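Local coordinates for protein Baccell_00875 (Bacteroides cellulosilyticus DSM 14838, PDB 5NO8) that probably acts as a polysaccharide lyase that removes the L-rhamnose caps, joined to glucuronic acid, from complex arabinogalactan proteins, at residues Y622-Y625 with A626-T629; T409-P412 with E413-Q416; D246-R249 with H250-E254; V55-T58 with D59-Y63; A422-V425 with R426-Q430. All coordinates share one frame; numbering follows the deposited sequence.

Contact 1 of 5, residues Y622-Y625 with A626-T629; sequences YYYY and ALCT
Two tyrosine rings each receive a methyl group from the next turn in this local i to i+4 contact, at the C-terminal end of helix 615-629. Thr629 CG2 sits over one face of the Tyr625 ring, 3.8 Å from its centroid and displaced toward the rim; Leu627 CD1 lies over a face of the Tyr623 ring, 4.2 Å from that centroid. Tyr625 swings CG opposite its backbone N (chi1 -180°), which brings one face of the ring beside the methyl of Thr629. The threonine also folds back on the chain: both its OG1, at 2.8 Å, and its N, at 3.0 Å, donate to Tyr625 O, from opposite faces of that carbonyl. Thr629 OG1 is hydrogen-bonded to Asp631 N as well, joining the helix end to the residues before helix 632-644. Tyr624 packs on helix 542-559, Tyr622 and Tyr625 on helix 562-576, Tyr622 and Tyr623 on helix 632-644, and Tyr623 and Tyr624 on helix 682-692, the helix-on-helix packing of an alpha-helical domain.

Contact 2 of 5, residues T409-P412 with E413-Q416; sequences TKDP and ELKQ
Asp411 and Leu414 make the close part of this contact: Asp411 OD2 lies 3.7 Å and its CB 3.8 Å from Leu414 CG, the two side chains crossing at about a right angle. Leu414 is buried and also packs on Val346 of helix 338-352 and Leu402 of helix 396-409. Asp411 is the N-cap of helix 412-429: with CG trans to the backbone N (chi1 -178°), its OD1 accepts from Glu413 N at 3.0 Å, a donor well above the carboxylate plane. Asp411 O then takes the N-H of Lys415 at 3.2 Å, starting the helical ladder, while Lys410 before it, with positive phi, ends helix 396-409. The outer side is looser and polar. Glu413 OE1 stands 3.1 Å from Asp411 OD1, a pair of like charges whose cost the helix N-terminus probably eases. Gln416 bends its chain at chi2, and a water joins its NE2 to Pro412 O, at 2.8 Å and 2.7 Å. Pro412, Glu413 and Gln416 are exposed in the single chain.

Contact 3 of 5, residues D246-R249 with H250-E254; sequences DDFR and HKLLE
Asp247 lays its carboxylate against the end of Lys251, one turn along helix 245-254, the short helix that leads from strand 232-242 to strand 259-262 and so joins two beta sheets. Asp247, Arg249 and His250 have the most surface buried here. The aspartate, with CG on the far side from its backbone N (chi1 -170°), comes within 3.1 Å of Lys251 CE through OD2, whereas NZ turns off at chi4 (-76°) and stays 4.3 Å from that oxygen, beyond a salt bridge. Asp247 OD2 accepts instead from Asn243 N just ahead of the helix. Arg249 meets the following segment through CB, which abuts His250 N; its chain runs back along the helix, bending at chi3, and NH2 makes a salt bridge with Asp246 OD1, reached on the anti side. The same guanidinium has a cation-pi contact with Phe581. His250 leans on the preceding turn, its N bonded to Asp246 O at 3.0 Å and its CB resting on the carbonyls of Asp246 and Asp247. Its ring leads away, with Glu254 CG over one face. Phe248, buried, meets Tyr175 edge-to-face and the ring of His242 with planes at about 55°, and touches Phe240. Leu252 follows the phenylalanine one turn later, its CD1 4.1 Å from Phe248 CE2, while Leu252 N bonds Phe248 O at 2.8 Å, almost in line with the C=O bond.

Contact 4 of 5, residues V55-T58 with D59-Y63; sequences VVKT and DGTQY
The bend formed by residues 55-63, in the long loop between strands 40-45 and 75-81, is closed by the amide of Gln62 reaching back to the backbone of Lys57. Gln62 OE1 accepts Lys57 N at 2.8 Å along a nearly straight N-H (172°), with the donor tilted from the carbonyl plane. The reach comes from a stretched chain: CG lies trans to the backbone N (chi1 -170°), and chi2 is extended too. A water donates to Gln62 OE1 and to Val55 O, at 2.6 Å and 2.7 Å, giving the amide oxygen a second donor, and Gln62 NE2 is bonded to Asn149 OD1 of another loop. At the tip of the bend Asp59 forms an Asx turn: its OD1 accepts both Thr61 N, at 3.1 Å and from above the carboxylate plane, and Thr61 OG1, on the syn side. The Lys57 chain, bent at chi3, runs beside this turn, CB near Asp59 OD1 and CE 3.3 Å from Thr61 OG1. A second water lies between Lys57 O and Tyr63 N, accepting from the latter. Asp59 N, covered by the turn, finds no partner in the model. Val56 CG1 touches the edge of the Tyr63 ring, 4.0 Å from CD2, and that ring meets Trp65.

Contact 5 of 5, residues A422-V425 with R426-Q430; sequences ADFV and RRKLQ
The Phe424 ring is met obliquely by two side chains of the following turn, Lys428 CB near its CD1 and the Leu429 branches near its CE2 and CZ. The other flat group, the guanidinium of Arg427, has the Asp423 carboxylate over one face, the two planes almost perpendicular; the Asp423 OD2 to Arg427 NE salt bridge lies there, but OD2 is crowded against the arginine in the model, so its exact place is doubtful. All this belongs to the C-terminal end of helix 412-429, where the last turn widens into a pi-type turn. Arg427 N still bonds Asp423 O at 2.9 Å and Lys428 N bonds Phe424 O at 2.8 Å, whereas Leu429 N makes only weak bonds, to Val425 O at 3.1 Å and to Phe424 O at 3.5 Å, the latter five residues back. The wider turn goes with Leu429 lying beside Phe424, CD1 being 3.6 Å from Phe424 CE2. Phe424 also packs on Val440 and Ala365 of nearby loops, while Val425 packs on Val454 and Tyr458 of helix 448-465. Gln430, buried past the helix end, has its OE1 hydrogen-bonded to Tyr458 OH. Arg426 reaches Thr431 O with NH1, Asp432 O with NH2 and the Tyr434 ring in a cation-pi contact; its NH1 also donates to Gln430 OE1 at 3.2 Å, from above the plane of the amide carbonyl.

In the fold
Contacts 2 and 5 share helix 412-429 and stand on the same side of the chain's centre, their nearest atoms about 7 Å apart: contact 2 caps its start at the surface, contact 5 ends it in a widened turn with five of nine residues buried. Contact 1 closes another helix of the same helical part, about 31 Å from contact 2 between centres, using methyl groups on tyrosine faces where contact 2 uses a carboxylate cap and water. Contacts 3 and 4 belong to the beta-rich part, in elements that connect strands, about 30 Å apart between centres: contact 3 on a sheet-linking helix, contact 4 a loop held by amide, Asx turn and waters. Contacts 2 and 3 lie on opposite sides of the chain's centre.

Contact 1 of 5, residues Y622-Y625 with A626-T629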
loop_
_atom_site.group_PDB
_atom_site.type_symbol
_atom_site.label_atom_id
_atom_site.label_comp_id
_atom_site.label_asym_id
_atom_site.label_seq_id
_atom_site.Cartn_x
_atom_site.Cartn_y
_atom_site.Cartn_z
ATOM N N TYR A 622 -11.956 9.711 1.051
ATOM C CA TYR A 622 -11.996 10.735 0.027
ATOM C C TYR A 622 -13.421 10.954 -0.476
ATOM O O TYR A 622 -13.810 12.094 -0.717
ATOM C CB TYR A 622 -11.104 10.379 -1.164
ATOM C CG TYR A 622 -9.620 10.388 -0.918
ATOM C CD1 TYR A 622 -9.066 10.953 0.248
ATOM C CD2 TYR A 622 -8.748 9.841 -1.856
ATOM C CE1 TYR A 622 -7.696 10.981 0.440
ATOM C CE2 TYR A 622 -7.379 9.864 -1.651
ATOM C CZ TYR A 622 -6.866 10.451 -0.516
ATOM O OH TYR A 622 -5.504 10.448 -0.291
ATOM N N TYR A 623 -14.166 9.861 -0.619
ATOM C CA TYR A 623 -15.601 9.901 -0.982
ATOM C C TYR A 623 -16.417 10.703 0.050
ATOM O O TYR A 623 -17.161 11.640 -0.310
ATOM C CB TYR A 623 -16.122 8.472 -1.151
ATOM C CG TYR A 623 -17.614 8.290 -1.053
ATOM C CD1 TYR A 623 -18.444 8.534 -2.151
ATOM C CD2 TYR A 623 -18.191 7.827 0.121
ATOM C CE1 TYR A 623 -19.824 8.351 -2.056
ATOM C CE2 TYR A 623 -19.548 7.643 0.232
ATOM C CZ TYR A 623 -20.356 7.918 -0.847
ATOM O OH TYR A 623 -21.705 7.723 -0.698
ATOM N N TYR A 624 -16.238 10.378 1.321
ATOM C CA TYR A 624 -16.957 11.114 2.375
ATOM C C TYR A 624 -16.500 12.565 2.457
ATOM O O TYR A 624 -17.318 13.462 2.676
ATOM C CB TYR A 624 -16.809 10.456 3.740
ATOM C CG TYR A 624 -17.496 9.129 3.915
ATOM C CD1 TYR A 624 -18.867 9.001 3.731
ATOM C CD2 TYR A 624 -16.787 8.001 4.302
ATOM C CE1 TYR A 624 -19.505 7.797 3.900
ATOM C CE2 TYR A 624 -17.417 6.794 4.484
ATOM C CZ TYR A 624 -18.788 6.699 4.267
ATOM O OH TYR A 624 -19.411 5.512 4.445
ATOM N N TYR A 625 -15.198 12.812 2.302
ATOM C CA TYR A 625 -14.672 14.162 2.366
ATOM C C TYR A 625 -15.282 15.037 1.244
ATOM O O TYR A 625 -15.586 16.213 1.475
ATOM C CB TYR A 625 -13.147 14.141 2.293
ATOM C CG TYR A 625 -12.524 15.494 2.362
ATOM C CD1 TYR A 625 -12.303 16.114 3.583
ATOM C CD2 TYR A 625 -12.184 16.178 1.210
ATOM C CE1 TYR A 625 -11.732 17.380 3.646
ATOM C CE2 TYR A 625 -11.623 17.448 1.260
ATOM C CZ TYR A 625 -11.389 18.040 2.486
ATOM O OH TYR A 625 -10.833 19.303 2.533
ATOM N N ALA A 626 -15.449 14.472 0.035
ATOM C CA ALA A 626 -16.100 15.186 -1.056
ATOM C C ALA A 626 -17.574 15.513 -0.735
ATOM O O ALA A 626 -18.050 16.591 -1.104
ATOM C CB ALA A 626 -16.000 14.422 -2.365
ATOM N N LEU A 627 -18.269 14.597 -0.070
ATOM C CA LEU A 627 -19.642 14.862 0.395
ATOM C C LEU A 627 -19.694 15.976 1.450
ATOM O O LEU A 627 -20.627 16.772 1.470
ATOM C CB LEU A 627 -20.267 13.593 0.969
ATOM C CG LEU A 627 -20.574 12.455 -0.012
ATOM C CD1 LEU A 627 -21.129 11.251 0.709
ATOM C CD2 LEU A 627 -21.543 12.927 -1.081
ATOM N N CYS A 628 -18.690 16.005 2.323
ATOM C CA CYS A 628 -18.587 16.982 3.410
ATOM C C CYS A 628 -18.286 18.402 2.931
ATOM O O CYS A 628 -18.854 19.366 3.445
ATOM C CB CYS A 628 -17.511 16.535 4.425
ATOM S SG CYS A 628 -17.887 15.107 5.463
ATOM N N THR A 629 -17.400 18.534 1.942
ATOM C CA THR A 629 -16.862 19.819 1.510
ATOM C C THR A 629 -17.364 20.268 0.152
ATOM O O THR A 629 -17.158 21.425 -0.221
ATOM C CB THR A 629 -15.333 19.724 1.385
ATOM O OG1 THR A 629 -15.006 18.747 0.382
ATOM C CG2 THR A 629 -14.695 19.340 2.706
#

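Contact 2 of 5, residues T409-P412 with E413-Q416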
loop_
_atom_site.group_PDB
_atom_site.type_symbol
_atom_site.label_atom_id
_atom_site.label_comp_id
_atom_site.label_asym_id
_atom_site.label_seq_id
_atom_site.Cartn_x
_atom_site.Cartn_y
_atom_site.Cartn_z
ATOM N N THR A 409 -28.488 -5.922 -8.484
ATOM C CA THR A 409 -28.857 -6.932 -9.462
ATOM C C THR A 409 -30.134 -7.681 -9.157
ATOM O O THR A 409 -30.717 -8.270 -10.070
ATOM C CB THR A 409 -27.756 -8.000 -9.618
ATOM O OG1 THR A 409 -27.649 -8.758 -8.400
ATOM C CG2 THR A 409 -26.458 -7.359 -9.978
ATOM N N LYS A 410 -30.526 -7.709 -7.882
ATOM C CA LYS A 410 -31.707 -8.436 -7.364
ATOM C C LYS A 410 -31.668 -9.947 -7.581
ATOM O O LYS A 410 -32.707 -10.603 -7.605
ATOM C CB LYS A 410 -33.030 -7.848 -7.888
ATOM C CG LYS A 410 -33.109 -6.331 -7.958
ATOM C CD LYS A 410 -33.075 -5.657 -6.609
ATOM C CE LYS A 410 -33.111 -4.137 -6.782
ATOM N NZ LYS A 410 -33.047 -3.411 -5.474
ATOM N N ASP A 411 -30.469 -10.498 -7.749
ATOM C CA ASP A 411 -30.266 -11.921 -8.007
ATOM C C ASP A 411 -30.787 -12.772 -6.830
ATOM O O ASP A 411 -30.230 -12.729 -5.726
ATOM C CB ASP A 411 -28.763 -12.157 -8.233
ATOM C CG ASP A 411 -28.405 -13.573 -8.564
ATOM O OD1 ASP A 411 -29.283 -14.462 -8.544
ATOM O OD2 ASP A 411 -27.191 -13.802 -8.827
ATOM N N PRO A 412 -31.835 -13.573 -7.069
ATOM C CA PRO A 412 -32.422 -14.369 -5.987
ATOM C C PRO A 412 -31.473 -15.401 -5.387
ATOM O O PRO A 412 -31.588 -15.699 -4.202
ATOM C CB PRO A 412 -33.620 -15.070 -6.656
ATOM C CG PRO A 412 -33.815 -14.366 -7.957
ATOM C CD PRO A 412 -32.484 -13.852 -8.369
ATOM N N GLU A 413 -30.523 -15.904 -6.173
ATOM C CA GLU A 413 -29.522 -16.846 -5.665
ATOM C C GLU A 413 -28.630 -16.188 -4.621
ATOM O O GLU A 413 -28.221 -16.853 -3.664
ATOM C CB GLU A 413 -28.643 -17.416 -6.783
ATOM C CG GLU A 413 -29.260 -18.573 -7.526
ATOM C CD GLU A 413 -30.485 -18.172 -8.288
ATOM O OE1 GLU A 413 -30.394 -17.282 -9.177
ATOM O OE2 GLU A 413 -31.548 -18.744 -7.989
ATOM N N LEU A 414 -28.295 -14.908 -4.824
ATOM C CA LEU A 414 -27.558 -14.148 -3.817
ATOM C C LEU A 414 -28.366 -14.006 -2.537
ATOM O O LEU A 414 -27.819 -14.163 -1.443
ATOM C CB LEU A 414 -27.170 -12.754 -4.316
ATOM C CG LEU A 414 -26.182 -12.688 -5.487
ATOM C CD1 LEU A 414 -25.750 -11.255 -5.744
ATOM C CD2 LEU A 414 -24.974 -13.580 -5.217
ATOM N N LYS A 415 -29.644 -13.639 -2.666
ATOM C CA LYS A 415 -30.497 -13.487 -1.489
ATOM C C LYS A 415 -30.518 -14.773 -0.682
ATOM O O LYS A 415 -30.368 -14.726 0.533
ATOM C CB LYS A 415 -31.922 -13.079 -1.866
ATOM C CG LYS A 415 -32.830 -12.895 -0.667
ATOM C CD LYS A 415 -34.005 -11.999 -1.005
ATOM C CE LYS A 415 -34.987 -11.956 0.154
ATOM N NZ LYS A 415 -36.177 -11.148 -0.217
ATOM N N GLN A 416 -30.691 -15.913 -1.349
ATOM C CA GLN A 416 -30.754 -17.208 -0.649
ATOM C C GLN A 416 -29.433 -17.566 0.002
ATOM O O GLN A 416 -29.396 -18.055 1.123
ATOM C CB GLN A 416 -31.227 -18.343 -1.574
ATOM C CG GLN A 416 -32.726 -18.295 -1.864
ATOM C CD GLN A 416 -33.566 -18.007 -0.609
ATOM O OE1 GLN A 416 -33.485 -18.746 0.383
ATOM N NE2 GLN A 416 -34.327 -16.897 -0.628
HETATM O O HOH W 1 -34.113 -15.649 -3.156
#

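Contact 3 of 5, residues D246-R249 with H250-E254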
loop_
_atom_site.group_PDB
_atom_site.type_symbol
_atom_site.label_atom_id
_atom_site.label_comp_id
_atom_site.label_asym_id
_atom_site.label_seq_id
_atom_site.Cartn_x
_atom_site.Cartn_y
_atom_site.Cartn_z
ATOM N N ASP A 246 4.297 18.880 -4.616
ATOM C CA ASP A 246 4.505 19.818 -5.726
ATOM C C ASP A 246 5.936 20.282 -5.820
ATOM O O ASP A 246 6.471 20.438 -6.903
ATOM C CB ASP A 246 3.597 21.063 -5.600
ATOM C CG ASP A 246 2.161 20.799 -5.976
ATOM O OD1 ASP A 246 1.871 19.793 -6.671
ATOM O OD2 ASP A 246 1.299 21.636 -5.590
ATOM N N ASP A 247 6.535 20.572 -4.669
ATOM C CA ASP A 247 7.900 21.037 -4.613
ATOM C C ASP A 247 8.837 19.902 -5.037
ATOM O O ASP A 247 9.781 20.130 -5.797
ATOM C CB ASP A 247 8.215 21.498 -3.196
ATOM C CG ASP A 247 9.536 22.235 -3.086
ATOM O OD1 ASP A 247 9.873 23.011 -3.992
ATOM O OD2 ASP A 247 10.237 22.057 -2.066
ATOM N N PHE A 248 8.547 18.692 -4.566
ATOM C CA PHE A 248 9.305 17.493 -5.007
ATOM C C PHE A 248 9.277 17.360 -6.527
ATOM O O PHE A 248 10.323 17.248 -7.170
ATOM C CB PHE A 248 8.767 16.223 -4.366
ATOM C CG PHE A 248 9.422 14.966 -4.889
ATOM C CD1 PHE A 248 10.697 14.588 -4.454
ATOM C CD2 PHE A 248 8.776 14.168 -5.816
ATOM C CE1 PHE A 248 11.309 13.442 -4.931
ATOM C CE2 PHE A 248 9.392 13.021 -6.336
ATOM C CZ PHE A 248 10.656 12.651 -5.879
ATOM N N ARG A 249 8.086 17.434 -7.098
ATOM C CA ARG A 249 7.953 17.324 -8.559
ATOM C C ARG A 249 8.691 18.400 -9.324
ATOM O O ARG A 249 9.365 18.129 -10.334
ATOM C CB ARG A 249 6.476 17.309 -8.971
ATOM C CG ARG A 249 5.800 15.978 -8.700
ATOM C CD ARG A 249 4.402 15.916 -9.279
ATOM N NE ARG A 249 3.460 16.709 -8.521
ATOM C CZ ARG A 249 2.651 16.262 -7.550
ATOM N NH1 ARG A 249 2.632 15.004 -7.136
ATOM N NH2 ARG A 249 1.838 17.117 -6.959
ATOM N N HIS A 250 8.604 19.628 -8.817
ATOM C CA HIS A 250 9.307 20.754 -9.418
ATOM C C HIS A 250 10.813 20.527 -9.420
ATOM O O HIS A 250 11.482 20.695 -10.438
ATOM C CB HIS A 250 8.959 22.061 -8.667
ATOM C CG HIS A 250 9.593 23.284 -9.259
ATOM N ND1 HIS A 250 9.236 23.783 -10.495
ATOM C CD2 HIS A 250 10.586 24.082 -8.804
ATOM C CE1 HIS A 250 9.976 24.844 -10.772
ATOM N NE2 HIS A 250 10.807 25.044 -9.764
ATOM N N LYS A 251 11.333 20.124 -8.272
ATOM C CA LYS A 251 12.761 19.868 -8.105
ATOM C C LYS A 251 13.239 18.685 -8.950
ATOM O O LYS A 251 14.333 18.739 -9.550
ATOM C CB LYS A 251 13.065 19.643 -6.635
ATOM C CG LYS A 251 13.015 20.937 -5.831
ATOM C CD LYS A 251 13.216 20.626 -4.356
ATOM C CE LYS A 251 13.047 21.838 -3.448
ATOM N NZ LYS A 251 14.213 22.713 -3.525
ATOM N N LEU A 252 12.419 17.642 -9.020
ATOM C CA LEU A 252 12.734 16.507 -9.923
ATOM C C LEU A 252 12.918 16.970 -11.383
ATOM O O LEU A 252 13.909 16.603 -12.060
ATOM C CB LEU A 252 11.694 15.397 -9.770
ATOM C CG LEU A 252 11.801 14.171 -10.689
ATOM C CD1 LEU A 252 11.168 12.956 -10.005
ATOM C CD2 LEU A 252 11.172 14.405 -12.042
ATOM N N LEU A 253 12.010 17.812 -11.856
ATOM C CA LEU A 253 12.118 18.374 -13.205
ATOM C C LEU A 253 13.321 19.323 -13.341
ATOM O O LEU A 253 14.008 19.300 -14.366
ATOM C CB LEU A 253 10.832 19.090 -13.604
ATOM C CG LEU A 253 9.573 18.220 -13.710
ATOM C CD1 LEU A 253 8.333 19.085 -13.910
ATOM C CD2 LEU A 253 9.713 17.227 -14.846
ATOM N N GLU A 254 13.589 20.120 -12.299
ATOM C CA GLU A 254 14.755 21.011 -12.303
ATOM C C GLU A 254 16.041 20.256 -12.414
ATOM O O GLU A 254 16.979 20.726 -13.053
ATOM C CB GLU A 254 14.823 21.873 -11.047
ATOM C CG GLU A 254 13.722 22.906 -10.976
ATOM C CD GLU A 254 13.849 23.841 -9.785
ATOM O OE1 GLU A 254 14.292 23.387 -8.699
ATOM O OE2 GLU A 254 13.504 25.039 -9.968
#

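Contact 4 of 5, residues V55-T58 with D59-Y63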
loop_
_atom_site.group_PDB
_atom_site.type_symbol
_atom_site.label_atom_id
_atom_site.label_comp_id
_atom_site.label_asym_id
_atom_site.label_seq_id
_atom_site.Cartn_x
_atom_site.Cartn_y
_atom_site.Cartn_z
ATOM N N VAL A 55 17.616 7.949 7.864
ATOM C CA VAL A 55 17.966 6.522 7.778
ATOM C C VAL A 55 17.827 5.779 9.102
ATOM O O VAL A 55 17.900 6.365 10.198
ATOM C CB VAL A 55 19.375 6.274 7.166
ATOM C CG1 VAL A 55 19.472 6.844 5.767
ATOM C CG2 VAL A 55 20.507 6.823 8.009
ATOM N N VAL A 56 17.613 4.477 8.981
ATOM C CA VAL A 56 17.628 3.563 10.106
ATOM C C VAL A 56 19.066 3.532 10.613
ATOM O O VAL A 56 19.985 3.516 9.805
ATOM C CB VAL A 56 17.194 2.138 9.680
ATOM C CG1 VAL A 56 17.180 1.183 10.875
ATOM C CG2 VAL A 56 15.807 2.174 9.040
ATOM N N LYS A 57 19.259 3.497 11.928
ATOM C CA LYS A 57 20.619 3.329 12.464
ATOM C C LYS A 57 21.126 1.935 12.171
ATOM O O LYS A 57 20.394 0.957 12.299
ATOM C CB LYS A 57 20.666 3.632 13.957
ATOM C CG LYS A 57 20.549 5.128 14.221
ATOM C CD LYS A 57 20.793 5.464 15.681
ATOM C CE LYS A 57 19.661 4.944 16.537
ATOM N NZ LYS A 57 19.705 5.508 17.910
ATOM N N THR A 58 22.384 1.839 11.758
ATOM C CA THR A 58 22.932 0.562 11.308
ATOM C C THR A 58 24.092 0.150 12.224
ATOM O O THR A 58 25.103 -0.386 11.785
ATOM C CB THR A 58 23.319 0.635 9.815
ATOM O OG1 THR A 58 24.085 1.825 9.561
ATOM C CG2 THR A 58 22.063 0.667 8.940
ATOM N N ASP A 59 23.903 0.386 13.519
ATOM C CA ASP A 59 24.861 -0.025 14.560
ATOM C C ASP A 59 24.209 -0.941 15.586
ATOM O O ASP A 59 24.730 -1.107 16.680
ATOM C CB ASP A 59 25.444 1.223 15.254
ATOM C CG ASP A 59 24.380 2.106 15.923
ATOM O OD1 ASP A 59 23.152 1.802 15.898
ATOM O OD2 ASP A 59 24.775 3.147 16.498
ATOM N N GLY A 60 23.063 -1.535 15.253
ATOM C CA GLY A 60 22.336 -2.381 16.190
ATOM C C GLY A 60 21.537 -1.682 17.289
ATOM O O GLY A 60 20.907 -2.352 18.078
ATOM N N THR A 61 21.534 -0.361 17.351
ATOM C CA THR A 61 20.877 0.369 18.452
ATOM C C THR A 61 19.420 0.747 18.193
ATOM O O THR A 61 18.685 1.083 19.130
ATOM C CB THR A 61 21.645 1.648 18.824
ATOM O OG1 THR A 61 21.638 2.577 17.732
ATOM C CG2 THR A 61 23.094 1.316 19.206
ATOM N N GLN A 62 18.985 0.697 16.937
ATOM C CA GLN A 62 17.575 0.911 16.621
ATOM C C GLN A 62 16.862 -0.417 16.516
ATOM O O GLN A 62 15.789 -0.590 17.086
ATOM C CB GLN A 62 17.447 1.722 15.335
ATOM C CG GLN A 62 16.033 2.180 15.074
ATOM C CD GLN A 62 15.916 3.157 13.932
ATOM O OE1 GLN A 62 16.907 3.741 13.489
ATOM N NE2 GLN A 62 14.676 3.390 13.486
ATOM N N TYR A 63 17.415 -1.330 15.727
ATOM C CA TYR A 63 17.006 -2.736 15.698
ATOM C C TYR A 63 18.252 -3.595 15.874
ATOM O O TYR A 63 19.248 -3.400 15.141
ATOM C CB TYR A 63 16.298 -3.089 14.369
ATOM C CG TYR A 63 15.067 -2.264 14.143
ATOM C CD1 TYR A 63 13.897 -2.537 14.834
ATOM C CD2 TYR A 63 15.088 -1.154 13.279
ATOM C CE1 TYR A 63 12.764 -1.763 14.656
ATOM C CE2 TYR A 63 13.959 -0.371 13.087
ATOM C CZ TYR A 63 12.804 -0.689 13.774
ATOM O OH TYR A 63 11.688 0.046 13.606
HETATM O O HOH W 2 17.318 6.261 12.882
HETATM O O HOH W 3 19.941 -0.676 14.387
#

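Contact 5 of 5, residues A422-V425 with R426-Q430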
loop_
_atom_site.group_PDB
_atom_site.type_symbol
_atom_site.label_atom_id
_atom_site.label_comp_id
_atom_site.label_asym_id
_atom_site.label_seq_id
_atom_site.Cartn_x
_atom_site.Cartn_y
_atom_site.Cartn_z
ATOM N N ALA A 422 -26.136 -15.067 6.940
ATOM C CA ALA A 422 -26.553 -14.267 8.082
ATOM C C ALA A 422 -27.020 -15.126 9.267
ATOM O O ALA A 422 -26.793 -14.769 10.423
ATOM C CB ALA A 422 -27.633 -13.290 7.696
ATOM N N ASP A 423 -27.649 -16.246 8.962
ATOM C CA ASP A 423 -27.947 -17.257 9.971
ATOM C C ASP A 423 -26.721 -17.897 10.567
ATOM O O ASP A 423 -26.644 -18.059 11.785
ATOM C CB ASP A 423 -28.845 -18.340 9.410
ATOM C CG ASP A 423 -30.215 -18.225 9.944
ATOM O OD1 ASP A 423 -30.977 -17.363 9.459
ATOM O OD2 ASP A 423 -30.488 -18.946 10.919
ATOM N N PHE A 424 -25.780 -18.309 9.722
ATOM C CA PHE A 424 -24.495 -18.797 10.208
ATOM C C PHE A 424 -23.837 -17.786 11.154
ATOM O O PHE A 424 -23.374 -18.161 12.229
ATOM C CB PHE A 424 -23.529 -19.155 9.055
ATOM C CG PHE A 424 -22.077 -19.119 9.455
ATOM C CD1 PHE A 424 -21.506 -20.179 10.165
ATOM C CD2 PHE A 424 -21.280 -18.006 9.155
ATOM C CE1 PHE A 424 -20.165 -20.138 10.546
ATOM C CE2 PHE A 424 -19.950 -17.953 9.549
ATOM C CZ PHE A 424 -19.388 -19.020 10.240
ATOM N N VAL A 425 -23.808 -16.512 10.766
ATOM C CA VAL A 425 -23.171 -15.497 11.594
ATOM C C VAL A 425 -23.886 -15.360 12.958
ATOM O O VAL A 425 -23.233 -15.360 14.022
ATOM C CB VAL A 425 -23.114 -14.135 10.889
ATOM C CG1 VAL A 425 -22.570 -13.053 11.805
ATOM C CG2 VAL A 425 -22.246 -14.244 9.630
ATOM N N ARG A 426 -25.200 -15.186 12.904
ATOM C CA ARG A 426 -25.991 -14.951 14.113
ATOM C C ARG A 426 -25.936 -16.136 15.072
ATOM O O ARG A 426 -25.759 -15.950 16.279
ATOM C CB ARG A 426 -27.444 -14.607 13.737
ATOM C CG ARG A 426 -28.376 -14.351 14.903
ATOM C CD ARG A 426 -28.045 -13.081 15.677
ATOM N NE ARG A 426 -28.739 -13.098 16.977
ATOM C CZ ARG A 426 -28.164 -13.111 18.189
ATOM N NH1 ARG A 426 -26.837 -13.036 18.357
ATOM N NH2 ARG A 426 -28.951 -13.153 19.269
ATOM N N ARG A 427 -26.061 -17.342 14.537
ATOM C CA ARG A 427 -26.165 -18.540 15.367
ATOM C C ARG A 427 -24.822 -19.124 15.760
ATOM O O ARG A 427 -24.687 -19.593 16.878
ATOM C CB ARG A 427 -26.995 -19.617 14.672
ATOM C CG ARG A 427 -28.441 -19.226 14.468
ATOM C CD ARG A 427 -29.150 -20.239 13.583
ATOM N NE ARG A 427 -30.549 -19.859 13.392
ATOM C CZ ARG A 427 -31.418 -20.489 12.601
ATOM N NH1 ARG A 427 -31.047 -21.546 11.869
ATOM N NH2 ARG A 427 -32.665 -20.025 12.505
ATOM N N LYS A 428 -23.841 -19.120 14.852
ATOM C CA LYS A 428 -22.552 -19.779 15.108
ATOM C C LYS A 428 -21.425 -18.846 15.550
ATOM O O LYS A 428 -20.558 -19.268 16.317
ATOM C CB LYS A 428 -22.096 -20.573 13.899
ATOM C CG LYS A 428 -23.065 -21.662 13.470
ATOM C CD LYS A 428 -23.030 -22.846 14.440
ATOM C CE LYS A 428 -23.790 -24.042 13.890
ATOM N NZ LYS A 428 -25.236 -23.712 13.704
ATOM N N LEU A 429 -21.403 -17.611 15.049
ATOM C CA LEU A 429 -20.351 -16.661 15.419
ATOM C C LEU A 429 -20.711 -15.741 16.572
ATOM O O LEU A 429 -19.817 -15.108 17.152
ATOM C CB LEU A 429 -19.919 -15.809 14.217
ATOM C CG LEU A 429 -19.336 -16.558 13.028
ATOM C CD1 LEU A 429 -18.873 -15.529 12.006
ATOM C CD2 LEU A 429 -18.208 -17.507 13.402
ATOM N N GLN A 430 -21.998 -15.624 16.894
ATOM C CA GLN A 430 -22.412 -14.785 17.997
ATOM C C GLN A 430 -23.011 -15.642 19.132
ATOM O O GLN A 430 -23.456 -16.766 18.901
ATOM C CB GLN A 430 -23.397 -13.731 17.529
ATOM C CG GLN A 430 -22.796 -12.633 16.655
ATOM C CD GLN A 430 -23.726 -11.438 16.545
ATOM O OE1 GLN A 430 -24.901 -11.593 16.209
ATOM N NE2 GLN A 430 -23.224 -10.247 16.861
#